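PDB 1ZB1: vacuolar-sorting protein BRO1 from Saccharomyces cerevisiae, which acts in sorting cargo into the intralumenal vesicles of multivesicular bodies and, as an adapter, recruits the deubiquitinase Doa4 to endosomes. Local coordinates for residues A[8-13]-A[139-144]; A[189-194]-A[215-220]; A[277-282]-A[335-340]. All coordinates share one frame; numbering follows the deposited sequence.

Contact 1 of 3, residues A[8-13]-A[139-144]; sequences PYLFDL and ENINED
Pro8 and Leu10, near the start of the Bro1 domain, receive the side chain of Ile141 from a type I beta turn, Asn140 to Glu143, that follows helix 118-139. The contact shows how an irregular N-terminal segment can meet a turn through a few apolar atoms: it buries 110 Å² in all and contains no hydrogen bond between the segments. Within the turn, the bond from Glu143 N to Asn140 O is weak, at 3.3 Å. Ile141 carries the contact from its side. Its CB, and the CG2 branch wedged between the backbone N and the carbonyl carbon, stand back from residues 8-13. The other branch does the work, because CG1 lies anti to the backbone N (chi1 -164°) and is thereby aimed at the N-terminal segment. CG1 rests 3.6 Å from Pro8 CG, with the pyrrolidine ring and the isoleucine sliding past one another in opposite directions. One bond further, CD1 is still 4.0 Å from Pro8 CG. It also touches Leu193 of helix 176-198, a leucine that meets Pro8 as well, and so the two segments share a floor. The backbone of 8-13 is held separately: Leu10 O accepts a hydrogen bond from Arg138 NH1, and Tyr9 O one from Lys251 NZ. Leu10 reaches toward Ile141, its CD1 anti to CA (chi2 179°). The two residues finally meet tip to tip, Leu10 CD1 lying 4.1 Å from Ile141 CD1.

Contact 2 of 3, residues A[189-194]-A[215-220]; sequences EAQELF and SRATCN
Ala217 and Thr218 of helix 208-230 face Gln191 and Glu192 of helix 176-198, and the pair illustrates polar side chains buried between helices where the facing residues are small. Ala217 comes first along the second segment, and its CB packs against the amide end of Gln191, 3.7 Å from Gln191 NE2. A bend at chi2 (69°) brings that amide alongside helix 208-230. NE2 gives a hydrogen bond to Leu214 O, while OE1 accepts one from Ala343 N in a later loop. At Thr218 the two branches divide the work. OG1 sits 3.3 Å from Gln191 CG, a close polar-to-methylene contact, and donates its proton to Leu214 O, the carbonyl that Gln191 NE2 also uses. CG2 turns to the next residue instead, lying 3.9 Å from Glu192 CB. Beyond CB, the extended chain of Glu192 leads off to Lys251 and Tyr255, where its carboxylate is held by a salt bridge and a hydrogen bond. The nearest CA atoms are those of Thr218 and Glu192, 5.7 Å apart. With local axes 9.0 Å apart at 157°, the consecutive helices form an antiparallel hairpin of the kind from which TPR-like helical solenoids are built.

Contact 3 of 3, residues A[277-282]-A[335-340]; sequences IAFLDF and VDSIKA
This is a sparse apolar contact in which one aromatic ring of helix 275-290, that of Phe279, packs against Ser337 and Ile338 in the long connection between helices 303-322 and 349-371. It is a buried contact far from the centre of the chain, and it exemplifies the way an irregular segment can lie along a helical scaffold. Phe279 reaches across with the far end of its ring: CZ comes 4.1 Å from Ser337 CB, and CE1 lies 4.3 Å from Ile338 CD1. Both partners approach the ring obliquely. Ser337 presents its CB, whereas Ile338 presents the end of a chain held straight by a chi2 of 178°, long enough to reach the ring. Phe282 and Val335 flank the contact more loosely. Ser337 belongs to a short 3-10 segment, 335-337, and a weak bond of 3.4 Å runs from Ile338 N to Val335 O. His263 of helix 242-269 meets the Phe279 ring edge-to-face, and Ile338 also packs on Ser259 of that helix and on Arg216 of helix 208-230. No hydrogen bond joins the two segments, so their fit probably rests on shape and on the exclusion of water, with no directional bond to fix it.

In the fold
The three contacts follow one another along the chain, each closing before the next opens, and all lie within the Bro1 domain. Contacts 1 and 2, with centres about 15 Å apart, adjoin through helix 176-198, where Phe11 N probably hydrogen-bonds Glu189 OE2. Contacts 2 and 3, with centres about 17 Å apart, meet where residues 335-340 pack on helix 208-230, Ala340 touching Asn220 and Ala217. Contacts 1 and 3 do not touch, their nearest atoms being about 20 Å apart. Contact 2 thus joins neighbouring helices, while the other two lay irregular segments along the elongated, TPR-like helical framework and tie distant parts of the sequence into one domain.

Contact 1 of 3, residues A[8-13]-A[139-144]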
ATOM      1  N   PRO A   8       1.573   6.681 -14.384  1.00 29.60           N
ATOM      2  CA  PRO A   8       1.737   5.863 -13.180  1.00 28.06           C
ATOM      3  C   PRO A   8       1.173   4.454 -13.326  1.00 26.01           C
ATOM      4  O   PRO A   8       0.080   4.264 -13.852  1.00 27.83           O
ATOM      5  CB  PRO A   8       0.996   6.669 -12.120  1.00 28.68           C
ATOM      6  CG  PRO A   8      -0.129   7.257 -12.902  1.00 30.91           C
ATOM      7  CD  PRO A   8       0.559   7.731 -14.166  1.00 30.38           C
ATOM      8  N   TYR A   9       1.933   3.474 -12.849  1.00 25.79           N
ATOM      9  CA  TYR A   9       1.525   2.077 -12.900  1.00 24.99           C
ATOM     10  C   TYR A   9       1.291   1.599 -11.462  1.00 24.51           C
ATOM     11  O   TYR A   9       2.248   1.395 -10.714  1.00 24.28           O
ATOM     12  CB  TYR A   9       2.630   1.238 -13.540  1.00 25.90           C
ATOM     13  CG  TYR A   9       2.253  -0.206 -13.763  1.00 29.01           C
ATOM     14  CD1 TYR A   9       1.755  -0.631 -14.993  1.00 29.29           C
ATOM     15  CD2 TYR A   9       2.383  -1.149 -12.742  1.00 27.05           C
ATOM     16  CE1 TYR A   9       1.396  -1.963 -15.205  1.00 30.90           C
ATOM     17  CE2 TYR A   9       2.028  -2.485 -12.944  1.00 29.23           C
ATOM     18  CZ  TYR A   9       1.536  -2.882 -14.178  1.00 29.51           C
ATOM     19  OH  TYR A   9       1.194  -4.192 -14.396  1.00 30.79           O
ATOM     20  N   LEU A  10       0.031   1.422 -11.082  1.00 22.38           N
ATOM     21  CA  LEU A  10      -0.307   0.980  -9.729  1.00 24.64           C
ATOM     22  C   LEU A  10      -0.797  -0.469  -9.688  1.00 23.43           C
ATOM     23  O   LEU A  10      -1.619  -0.879 -10.512  1.00 24.55           O
ATOM     24  CB  LEU A  10      -1.384   1.896  -9.134  1.00 23.53           C
ATOM     25  CG  LEU A  10      -1.015   3.383  -9.054  1.00 25.19           C
ATOM     26  CD1 LEU A  10      -2.186   4.169  -8.480  1.00 25.75           C
ATOM     27  CD2 LEU A  10       0.225   3.564  -8.196  1.00 22.15           C
ATOM     28  N   PHE A  11      -0.285  -1.238  -8.730  1.00 23.01           N
ATOM     29  CA  PHE A  11      -0.682  -2.635  -8.577  1.00 21.70           C
ATOM     30  C   PHE A  11      -2.127  -2.708  -8.098  1.00 22.01           C
ATOM     31  O   PHE A  11      -2.550  -1.921  -7.251  1.00 20.31           O
ATOM     32  CB  PHE A  11       0.224  -3.359  -7.568  1.00 21.93           C
ATOM     33  CG  PHE A  11       1.642  -3.552  -8.039  1.00 24.27           C
ATOM     34  CD1 PHE A  11       1.962  -3.496  -9.394  1.00 22.84           C
ATOM     35  CD2 PHE A  11       2.658  -3.821  -7.121  1.00 23.39           C
ATOM     36  CE1 PHE A  11       3.275  -3.704  -9.833  1.00 21.77           C
ATOM     37  CE2 PHE A  11       3.973  -4.031  -7.545  1.00 24.51           C
ATOM     38  CZ  PHE A  11       4.281  -3.972  -8.908  1.00 22.84           C
ATOM     39  N   ASP A  12      -2.880  -3.656  -8.640  1.00 21.05           N
ATOM     40  CA  ASP A  12      -4.282  -3.817  -8.264  1.00 23.82           C
ATOM     41  C   ASP A  12      -4.396  -4.876  -7.166  1.00 22.93           C
ATOM     42  O   ASP A  12      -4.262  -6.074  -7.434  1.00 21.94           O
ATOM     43  CB  ASP A  12      -5.098  -4.238  -9.486  1.00 28.09           C
ATOM     44  CG  ASP A  12      -6.568  -3.918  -9.341  1.00 37.00           C
ATOM     45  OD1 ASP A  12      -6.913  -2.714  -9.313  1.00 40.11           O
ATOM     46  OD2 ASP A  12      -7.380  -4.867  -9.249  1.00 41.59           O
ATOM     47  N   LEU A  13      -4.630  -4.435  -5.932  1.00 20.13           N
ATOM     48  CA  LEU A  13      -4.753  -5.362  -4.808  1.00 20.02           C
ATOM     49  C   LEU A  13      -6.151  -5.992  -4.757  1.00 20.95           C
ATOM     50  O   LEU A  13      -7.121  -5.427  -5.272  1.00 19.39           O
ATOM     51  CB  LEU A  13      -4.430  -4.642  -3.490  1.00 17.66           C
ATOM     52  CG  LEU A  13      -3.035  -3.997  -3.418  1.00 19.25           C
ATOM     53  CD1 LEU A  13      -2.789  -3.437  -2.028  1.00 18.79           C
ATOM     54  CD2 LEU A  13      -1.966  -5.025  -3.751  1.00 21.21           C
ATOM     55  N   GLU A 139      -8.603   5.326  -8.334  1.00 30.68           N
ATOM     56  CA  GLU A 139      -9.736   6.053  -8.888  1.00 36.41           C
ATOM     57  C   GLU A 139      -9.497   7.558  -9.016  1.00 37.68           C
ATOM     58  O   GLU A 139     -10.040   8.194  -9.917  1.00 37.79           O
ATOM     59  CB  GLU A 139     -10.974   5.788  -8.020  1.00 37.73           C
ATOM     60  CG  GLU A 139     -12.295   6.230  -8.618  1.00 41.51           C
ATOM     61  CD  GLU A 139     -13.485   5.779  -7.783  1.00 43.12           C
ATOM     62  OE1 GLU A 139     -13.568   6.181  -6.601  1.00 44.99           O
ATOM     63  OE2 GLU A 139     -14.334   5.021  -8.307  1.00 40.82           O
ATOM     64  N   ASN A 140      -8.687   8.125  -8.125  1.00 39.31           N
ATOM     65  CA  ASN A 140      -8.401   9.560  -8.153  1.00 43.15           C
ATOM     66  C   ASN A 140      -7.028   9.876  -8.736  1.00 45.15           C
ATOM     67  O   ASN A 140      -6.503  10.969  -8.535  1.00 45.49           O
ATOM     68  CB  ASN A 140      -8.485  10.146  -6.740  1.00 43.91           C
ATOM     69  CG  ASN A 140      -9.867  10.007  -6.125  1.00 46.30           C
ATOM     70  OD1 ASN A 140     -10.046  10.202  -4.922  1.00 46.96           O
ATOM     71  ND2 ASN A 140     -10.856   9.679  -6.951  1.00 46.03           N
ATOM     72  N   ILE A 141      -6.453   8.921  -9.458  1.00 48.56           N
ATOM     73  CA  ILE A 141      -5.135   9.101 -10.061  1.00 52.47           C
ATOM     74  C   ILE A 141      -5.214  10.105 -11.205  1.00 55.36           C
ATOM     75  O   ILE A 141      -4.284  10.233 -12.001  1.00 55.39           O
ATOM     76  CB  ILE A 141      -4.587   7.760 -10.607  1.00 53.02           C
ATOM     77  CG1 ILE A 141      -3.084   7.867 -10.868  1.00 54.24           C
ATOM     78  CG2 ILE A 141      -5.309   7.385 -11.890  1.00 55.35           C
ATOM     79  CD1 ILE A 141      -2.259   8.077  -9.615  1.00 55.27           C
ATOM     80  N   ASN A 142      -6.333  10.820 -11.275  1.00 58.16           N
ATOM     81  CA  ASN A 142      -6.553  11.805 -12.325  1.00 61.46           C
ATOM     82  C   ASN A 142      -6.133  13.216 -11.924  1.00 62.36           C
ATOM     83  O   ASN A 142      -5.752  14.018 -12.779  1.00 63.72           O
ATOM     84  CB  ASN A 142      -8.026  11.800 -12.734  1.00 63.47           C
ATOM     85  CG  ASN A 142      -8.466  10.463 -13.296  1.00 65.44           C
ATOM     86  OD1 ASN A 142      -8.031  10.055 -14.377  1.00 66.27           O
ATOM     87  ND2 ASN A 142      -9.327   9.765 -12.560  1.00 64.39           N
ATOM     88  N   GLU A 143      -6.204  13.523 -10.633  1.00 62.48           N
ATOM     89  CA  GLU A 143      -5.815  14.845 -10.159  1.00 61.52           C
ATOM     90  C   GLU A 143      -4.302  15.010 -10.187  1.00 59.93           C
ATOM     91  O   GLU A 143      -3.602  14.280 -10.892  1.00 60.75           O
ATOM     92  CB  GLU A 143      -6.333  15.092  -8.739  1.00 63.79           C
ATOM     93  CG  GLU A 143      -7.844  15.215  -8.634  1.00 66.55           C
ATOM     94  CD  GLU A 143      -8.548  13.880  -8.738  1.00 67.65           C
ATOM     95  OE1 GLU A 143      -8.398  13.057  -7.808  1.00 67.57           O
ATOM     96  OE2 GLU A 143      -9.248  13.653  -9.750  1.00 68.65           O
ATOM     97  N   ASP A 144      -3.803  15.970  -9.412  1.00 57.46           N
ATOM     98  CA  ASP A 144      -2.372  16.254  -9.346  1.00 54.48           C
ATOM     99  C   ASP A 144      -1.630  15.287  -8.425  1.00 50.81           C
ATOM    100  O   ASP A 144      -0.593  15.636  -7.854  1.00 51.49           O
ATOM    101  CB  ASP A 144      -2.151  17.685  -8.857  1.00 56.67           C
ATOM    102  CG  ASP A 144      -2.541  17.868  -7.406  1.00 57.78           C
ATOM    103  OD1 ASP A 144      -3.690  17.532  -7.053  1.00 58.79           O
ATOM    104  OD2 ASP A 144      -1.698  18.345  -6.619  1.00 59.74           O
TER

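Contact 2 of 3, residues A[189-194]-A[215-220]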
ATOM      1  N   GLU A 189       4.962   3.124  -3.763  1.00 17.56           N
ATOM      2  CA  GLU A 189       4.106   3.774  -4.755  1.00 19.52           C
ATOM      3  C   GLU A 189       3.777   5.213  -4.373  1.00 18.83           C
ATOM      4  O   GLU A 189       3.709   6.090  -5.239  1.00 17.09           O
ATOM      5  CB  GLU A 189       2.812   2.980  -4.970  1.00 18.86           C
ATOM      6  CG  GLU A 189       3.029   1.596  -5.579  1.00 20.90           C
ATOM      7  CD  GLU A 189       1.733   0.883  -5.913  1.00 20.87           C
ATOM      8  OE1 GLU A 189       0.715   1.149  -5.240  1.00 22.74           O
ATOM      9  OE2 GLU A 189       1.731   0.044  -6.842  1.00 21.80           O
ATOM     10  N   ALA A 190       3.568   5.462  -3.082  1.00 18.61           N
ATOM     11  CA  ALA A 190       3.269   6.817  -2.629  1.00 18.26           C
ATOM     12  C   ALA A 190       4.458   7.734  -2.958  1.00 20.22           C
ATOM     13  O   ALA A 190       4.278   8.825  -3.504  1.00 20.05           O
ATOM     14  CB  ALA A 190       2.989   6.823  -1.125  1.00 18.75           C
ATOM     15  N   GLN A 191       5.664   7.281  -2.624  1.00 19.98           N
ATOM     16  CA  GLN A 191       6.894   8.039  -2.891  1.00 22.03           C
ATOM     17  C   GLN A 191       7.031   8.260  -4.400  1.00 23.49           C
ATOM     18  O   GLN A 191       7.340   9.362  -4.856  1.00 24.40           O
ATOM     19  CB  GLN A 191       8.113   7.266  -2.368  1.00 21.70           C
ATOM     20  CG  GLN A 191       9.490   7.911  -2.641  1.00 21.91           C
ATOM     21  CD  GLN A 191       9.717   9.195  -1.850  1.00 26.70           C
ATOM     22  OE1 GLN A 191       9.108   9.403  -0.804  1.00 28.96           O
ATOM     23  NE2 GLN A 191      10.613  10.053  -2.342  1.00 24.19           N
ATOM     24  N   GLU A 192       6.794   7.203  -5.171  1.00 22.87           N
ATOM     25  CA  GLU A 192       6.884   7.286  -6.624  1.00 22.43           C
ATOM     26  C   GLU A 192       5.949   8.361  -7.186  1.00 21.74           C
ATOM     27  O   GLU A 192       6.350   9.157  -8.041  1.00 21.78           O
ATOM     28  CB  GLU A 192       6.563   5.922  -7.244  1.00 21.99           C
ATOM     29  CG  GLU A 192       6.381   5.945  -8.749  1.00 20.99           C
ATOM     30  CD  GLU A 192       6.169   4.559  -9.334  1.00 23.13           C
ATOM     31  OE1 GLU A 192       5.555   3.705  -8.659  1.00 20.31           O
ATOM     32  OE2 GLU A 192       6.602   4.331 -10.480  1.00 23.00           O
ATOM     33  N   LEU A 193       4.708   8.394  -6.710  1.00 20.88           N
ATOM     34  CA  LEU A 193       3.749   9.394  -7.183  1.00 22.48           C
ATOM     35  C   LEU A 193       4.194  10.808  -6.793  1.00 23.81           C
ATOM     36  O   LEU A 193       3.909  11.777  -7.504  1.00 23.57           O
ATOM     37  CB  LEU A 193       2.355   9.102  -6.617  1.00 23.52           C
ATOM     38  CG  LEU A 193       1.299   8.517  -7.570  1.00 27.29           C
ATOM     39  CD1 LEU A 193       1.926   7.542  -8.547  1.00 25.99           C
ATOM     40  CD2 LEU A 193       0.201   7.847  -6.762  1.00 27.89           C
ATOM     41  N   PHE A 194       4.902  10.922  -5.673  1.00 24.76           N
ATOM     42  CA  PHE A 194       5.383  12.226  -5.217  1.00 27.46           C
ATOM     43  C   PHE A 194       6.419  12.752  -6.213  1.00 29.14           C
ATOM     44  O   PHE A 194       6.415  13.936  -6.569  1.00 29.81           O
ATOM     45  CB  PHE A 194       6.009  12.110  -3.824  1.00 28.23           C
ATOM     46  CG  PHE A 194       6.361  13.437  -3.208  1.00 30.62           C
ATOM     47  CD1 PHE A 194       5.364  14.284  -2.733  1.00 32.09           C
ATOM     48  CD2 PHE A 194       7.685  13.851  -3.122  1.00 29.32           C
ATOM     49  CE1 PHE A 194       5.682  15.529  -2.180  1.00 33.06           C
ATOM     50  CE2 PHE A 194       8.015  15.094  -2.571  1.00 31.62           C
ATOM     51  CZ  PHE A 194       7.010  15.931  -2.100  1.00 33.15           C
ATOM     52  N   SER A 215      14.188  10.529  -5.985  1.00 26.03           N
ATOM     53  CA  SER A 215      14.254   9.383  -6.875  1.00 24.71           C
ATOM     54  C   SER A 215      15.044   8.270  -6.216  1.00 25.37           C
ATOM     55  O   SER A 215      14.693   7.102  -6.336  1.00 26.38           O
ATOM     56  CB  SER A 215      14.915   9.765  -8.201  1.00 26.00           C
ATOM     57  OG  SER A 215      14.056  10.580  -8.977  1.00 27.46           O
ATOM     58  N   ARG A 216      16.110   8.630  -5.509  1.00 25.24           N
ATOM     59  CA  ARG A 216      16.917   7.623  -4.846  1.00 27.49           C
ATOM     60  C   ARG A 216      16.074   6.906  -3.803  1.00 26.82           C
ATOM     61  O   ARG A 216      16.170   5.689  -3.647  1.00 27.33           O
ATOM     62  CB  ARG A 216      18.140   8.245  -4.174  1.00 29.02           C
ATOM     63  CG  ARG A 216      19.079   7.202  -3.597  1.00 34.84           C
ATOM     64  CD  ARG A 216      19.602   6.281  -4.698  1.00 40.84           C
ATOM     65  NE  ARG A 216      20.092   5.003  -4.187  1.00 44.46           N
ATOM     66  CZ  ARG A 216      21.097   4.870  -3.327  1.00 47.90           C
ATOM     67  NH1 ARG A 216      21.734   5.942  -2.869  1.00 48.89           N
ATOM     68  NH2 ARG A 216      21.464   3.660  -2.924  1.00 49.07           N
ATOM     69  N   ALA A 217      15.245   7.662  -3.095  1.00 25.36           N
ATOM     70  CA  ALA A 217      14.390   7.074  -2.073  1.00 26.09           C
ATOM     71  C   ALA A 217      13.397   6.096  -2.710  1.00 24.68           C
ATOM     72  O   ALA A 217      13.130   5.029  -2.155  1.00 24.59           O
ATOM     73  CB  ALA A 217      13.652   8.173  -1.304  1.00 26.25           C
ATOM     74  N   THR A 218      12.858   6.458  -3.873  1.00 24.00           N
ATOM     75  CA  THR A 218      11.905   5.594  -4.576  1.00 23.87           C
ATOM     76  C   THR A 218      12.577   4.259  -4.889  1.00 26.58           C
ATOM     77  O   THR A 218      11.987   3.185  -4.712  1.00 26.13           O
ATOM     78  CB  THR A 218      11.425   6.242  -5.888  1.00 23.96           C
ATOM     79  OG1 THR A 218      10.848   7.523  -5.603  1.00 23.72           O
ATOM     80  CG2 THR A 218      10.373   5.364  -6.566  1.00 21.66           C
ATOM     81  N   CYS A 219      13.823   4.337  -5.343  1.00 25.40           N
ATOM     82  CA  CYS A 219      14.603   3.151  -5.661  1.00 27.62           C
ATOM     83  C   CYS A 219      14.770   2.284  -4.416  1.00 26.49           C
ATOM     84  O   CYS A 219      14.476   1.089  -4.443  1.00 26.70           O
ATOM     85  CB  CYS A 219      15.983   3.549  -6.201  1.00 29.72           C
ATOM     86  SG  CYS A 219      17.180   2.194  -6.192  1.00 33.73           S
ATOM     87  N   ASN A 220      15.228   2.888  -3.322  1.00 26.44           N
ATOM     88  CA  ASN A 220      15.434   2.139  -2.083  1.00 27.11           C
ATOM     89  C   ASN A 220      14.152   1.446  -1.605  1.00 26.98           C
ATOM     90  O   ASN A 220      14.193   0.318  -1.123  1.00 26.15           O
ATOM     91  CB  ASN A 220      15.972   3.050  -0.972  1.00 28.96           C
ATOM     92  CG  ASN A 220      17.355   3.619  -1.290  1.00 32.97           C
ATOM     93  OD1 ASN A 220      18.135   3.019  -2.035  1.00 33.10           O
ATOM     94  ND2 ASN A 220      17.666   4.771  -0.708  1.00 32.58           N
TER

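Contact 3 of 3, residues A[277-282]-A[335-340]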
ATOM      1  N   ILE A 277      29.873  13.550 -16.040  1.00 41.91           N
ATOM      2  CA  ILE A 277      29.931  12.546 -17.096  1.00 40.42           C
ATOM      3  C   ILE A 277      29.969  11.153 -16.470  1.00 39.39           C
ATOM      4  O   ILE A 277      29.390  10.207 -16.998  1.00 37.86           O
ATOM      5  CB  ILE A 277      31.185  12.755 -17.985  1.00 41.29           C
ATOM      6  CG1 ILE A 277      31.046  14.068 -18.760  1.00 40.70           C
ATOM      7  CG2 ILE A 277      31.368  11.577 -18.936  1.00 40.39           C
ATOM      8  CD1 ILE A 277      32.284  14.459 -19.538  1.00 43.86           C
ATOM      9  N   ALA A 278      30.650  11.039 -15.334  1.00 37.96           N
ATOM     10  CA  ALA A 278      30.755   9.766 -14.636  1.00 38.65           C
ATOM     11  C   ALA A 278      29.381   9.316 -14.132  1.00 38.81           C
ATOM     12  O   ALA A 278      29.069   8.124 -14.146  1.00 38.90           O
ATOM     13  CB  ALA A 278      31.733   9.890 -13.470  1.00 39.24           C
ATOM     14  N   PHE A 279      28.561  10.269 -13.694  1.00 37.29           N
ATOM     15  CA  PHE A 279      27.229   9.948 -13.199  1.00 36.44           C
ATOM     16  C   PHE A 279      26.238   9.672 -14.319  1.00 36.21           C
ATOM     17  O   PHE A 279      25.298   8.899 -14.139  1.00 34.17           O
ATOM     18  CB  PHE A 279      26.713  11.062 -12.286  1.00 34.77           C
ATOM     19  CG  PHE A 279      27.074  10.861 -10.848  1.00 35.53           C
ATOM     20  CD1 PHE A 279      26.348   9.975 -10.056  1.00 36.26           C
ATOM     21  CD2 PHE A 279      28.167  11.515 -10.292  1.00 35.92           C
ATOM     22  CE1 PHE A 279      26.706   9.739  -8.728  1.00 37.09           C
ATOM     23  CE2 PHE A 279      28.538  11.289  -8.966  1.00 37.34           C
ATOM     24  CZ  PHE A 279      27.805  10.398  -8.182  1.00 38.44           C
ATOM     25  N   LEU A 280      26.437  10.301 -15.473  1.00 34.82           N
ATOM     26  CA  LEU A 280      25.550  10.054 -16.607  1.00 36.57           C
ATOM     27  C   LEU A 280      25.878   8.651 -17.104  1.00 36.93           C
ATOM     28  O   LEU A 280      25.021   7.933 -17.619  1.00 34.79           O
ATOM     29  CB  LEU A 280      25.790  11.083 -17.712  1.00 38.33           C
ATOM     30  CG  LEU A 280      25.018  12.401 -17.585  1.00 39.29           C
ATOM     31  CD1 LEU A 280      23.553  12.163 -17.900  1.00 41.01           C
ATOM     32  CD2 LEU A 280      25.176  12.966 -16.186  1.00 40.95           C
ATOM     33  N   ASP A 281      27.140   8.277 -16.927  1.00 38.05           N
ATOM     34  CA  ASP A 281      27.639   6.965 -17.313  1.00 39.35           C
ATOM     35  C   ASP A 281      26.890   5.943 -16.459  1.00 37.53           C
ATOM     36  O   ASP A 281      26.309   4.988 -16.976  1.00 37.67           O
ATOM     37  CB  ASP A 281      29.143   6.890 -17.027  1.00 42.66           C
ATOM     38  CG  ASP A 281      29.837   5.798 -17.811  1.00 47.21           C
ATOM     39  OD1 ASP A 281      29.496   4.609 -17.627  1.00 50.95           O
ATOM     40  OD2 ASP A 281      30.733   6.133 -18.616  1.00 51.13           O
ATOM     41  N   PHE A 282      26.901   6.167 -15.146  1.00 35.27           N
ATOM     42  CA  PHE A 282      26.228   5.285 -14.200  1.00 34.62           C
ATOM     43  C   PHE A 282      24.732   5.214 -14.480  1.00 32.32           C
ATOM     44  O   PHE A 282      24.128   4.141 -14.408  1.00 33.00           O
ATOM     45  CB  PHE A 282      26.453   5.773 -12.767  1.00 34.91           C
ATOM     46  CG  PHE A 282      25.757   4.944 -11.728  1.00 36.60           C
ATOM     47  CD1 PHE A 282      26.152   3.630 -11.486  1.00 37.37           C
ATOM     48  CD2 PHE A 282      24.701   5.473 -10.992  1.00 36.66           C
ATOM     49  CE1 PHE A 282      25.506   2.854 -10.523  1.00 37.52           C
ATOM     50  CE2 PHE A 282      24.048   4.706 -10.026  1.00 37.80           C
ATOM     51  CZ  PHE A 282      24.452   3.395  -9.792  1.00 37.65           C
ATOM     52  N   VAL A 335      28.187   6.030  -5.005  1.00 79.04           N
ATOM     53  CA  VAL A 335      26.750   5.779  -5.018  1.00 77.69           C
ATOM     54  C   VAL A 335      26.064   6.479  -3.845  1.00 76.47           C
ATOM     55  O   VAL A 335      24.996   7.072  -4.004  1.00 76.08           O
ATOM     56  CB  VAL A 335      26.446   4.258  -4.962  1.00 78.17           C
ATOM     57  CG1 VAL A 335      27.048   3.649  -3.705  1.00 77.92           C
ATOM     58  CG2 VAL A 335      24.942   4.023  -5.007  1.00 78.24           C
ATOM     59  N   ASP A 336      26.688   6.416  -2.672  1.00 75.01           N
ATOM     60  CA  ASP A 336      26.135   7.048  -1.480  1.00 73.48           C
ATOM     61  C   ASP A 336      26.353   8.555  -1.499  1.00 71.48           C
ATOM     62  O   ASP A 336      26.193   9.232  -0.483  1.00 71.54           O
ATOM     63  CB  ASP A 336      26.755   6.442  -0.217  1.00 74.87           C
ATOM     64  CG  ASP A 336      26.303   5.012   0.021  1.00 76.18           C
ATOM     65  OD1 ASP A 336      26.747   4.398   1.015  1.00 76.66           O
ATOM     66  OD2 ASP A 336      25.498   4.501  -0.788  1.00 77.07           O
ATOM     67  N   SER A 337      26.724   9.071  -2.666  1.00 68.81           N
ATOM     68  CA  SER A 337      26.940  10.501  -2.836  1.00 65.27           C
ATOM     69  C   SER A 337      25.563  11.154  -2.906  1.00 62.98           C
ATOM     70  O   SER A 337      25.401  12.333  -2.585  1.00 62.73           O
ATOM     71  CB  SER A 337      27.717  10.772  -4.127  1.00 64.94           C
ATOM     72  OG  SER A 337      27.934  12.158  -4.317  1.00 63.78           O
ATOM     73  N   ILE A 338      24.575  10.371  -3.332  1.00 59.85           N
ATOM     74  CA  ILE A 338      23.198  10.843  -3.433  1.00 56.64           C
ATOM     75  C   ILE A 338      22.472  10.415  -2.166  1.00 54.03           C
ATOM     76  O   ILE A 338      22.322   9.224  -1.902  1.00 52.66           O
ATOM     77  CB  ILE A 338      22.474  10.230  -4.648  1.00 56.86           C
ATOM     78  CG1 ILE A 338      23.261  10.523  -5.927  1.00 57.06           C
ATOM     79  CG2 ILE A 338      21.068  10.805  -4.754  1.00 56.52           C
ATOM     80  CD1 ILE A 338      22.654   9.916  -7.178  1.00 56.81           C
ATOM     81  N   LYS A 339      22.023  11.395  -1.390  1.00 52.00           N
ATOM     82  CA  LYS A 339      21.330  11.136  -0.131  1.00 49.99           C
ATOM     83  C   LYS A 339      19.810  11.087  -0.296  1.00 47.26           C
ATOM     84  O   LYS A 339      19.156  12.112  -0.498  1.00 46.88           O
ATOM     85  CB  LYS A 339      21.725  12.211   0.877  1.00 51.68           C
ATOM     86  CG  LYS A 339      23.234  12.377   0.993  1.00 53.66           C
ATOM     87  CD  LYS A 339      23.610  13.690   1.654  1.00 55.73           C
ATOM     88  CE  LYS A 339      25.113  13.920   1.595  1.00 56.51           C
ATOM     89  NZ  LYS A 339      25.498  15.256   2.132  1.00 56.48           N
ATOM     90  N   ALA A 340      19.258   9.882  -0.199  1.00 43.53           N
ATOM     91  CA  ALA A 340      17.823   9.654  -0.354  1.00 40.20           C
ATOM     92  C   ALA A 340      16.938  10.494   0.566  1.00 37.96           C
ATOM     93  O   ALA A 340      17.282  10.749   1.720  1.00 37.12           O
ATOM     94  CB  ALA A 340      17.515   8.172  -0.152  1.00 40.04           C
TER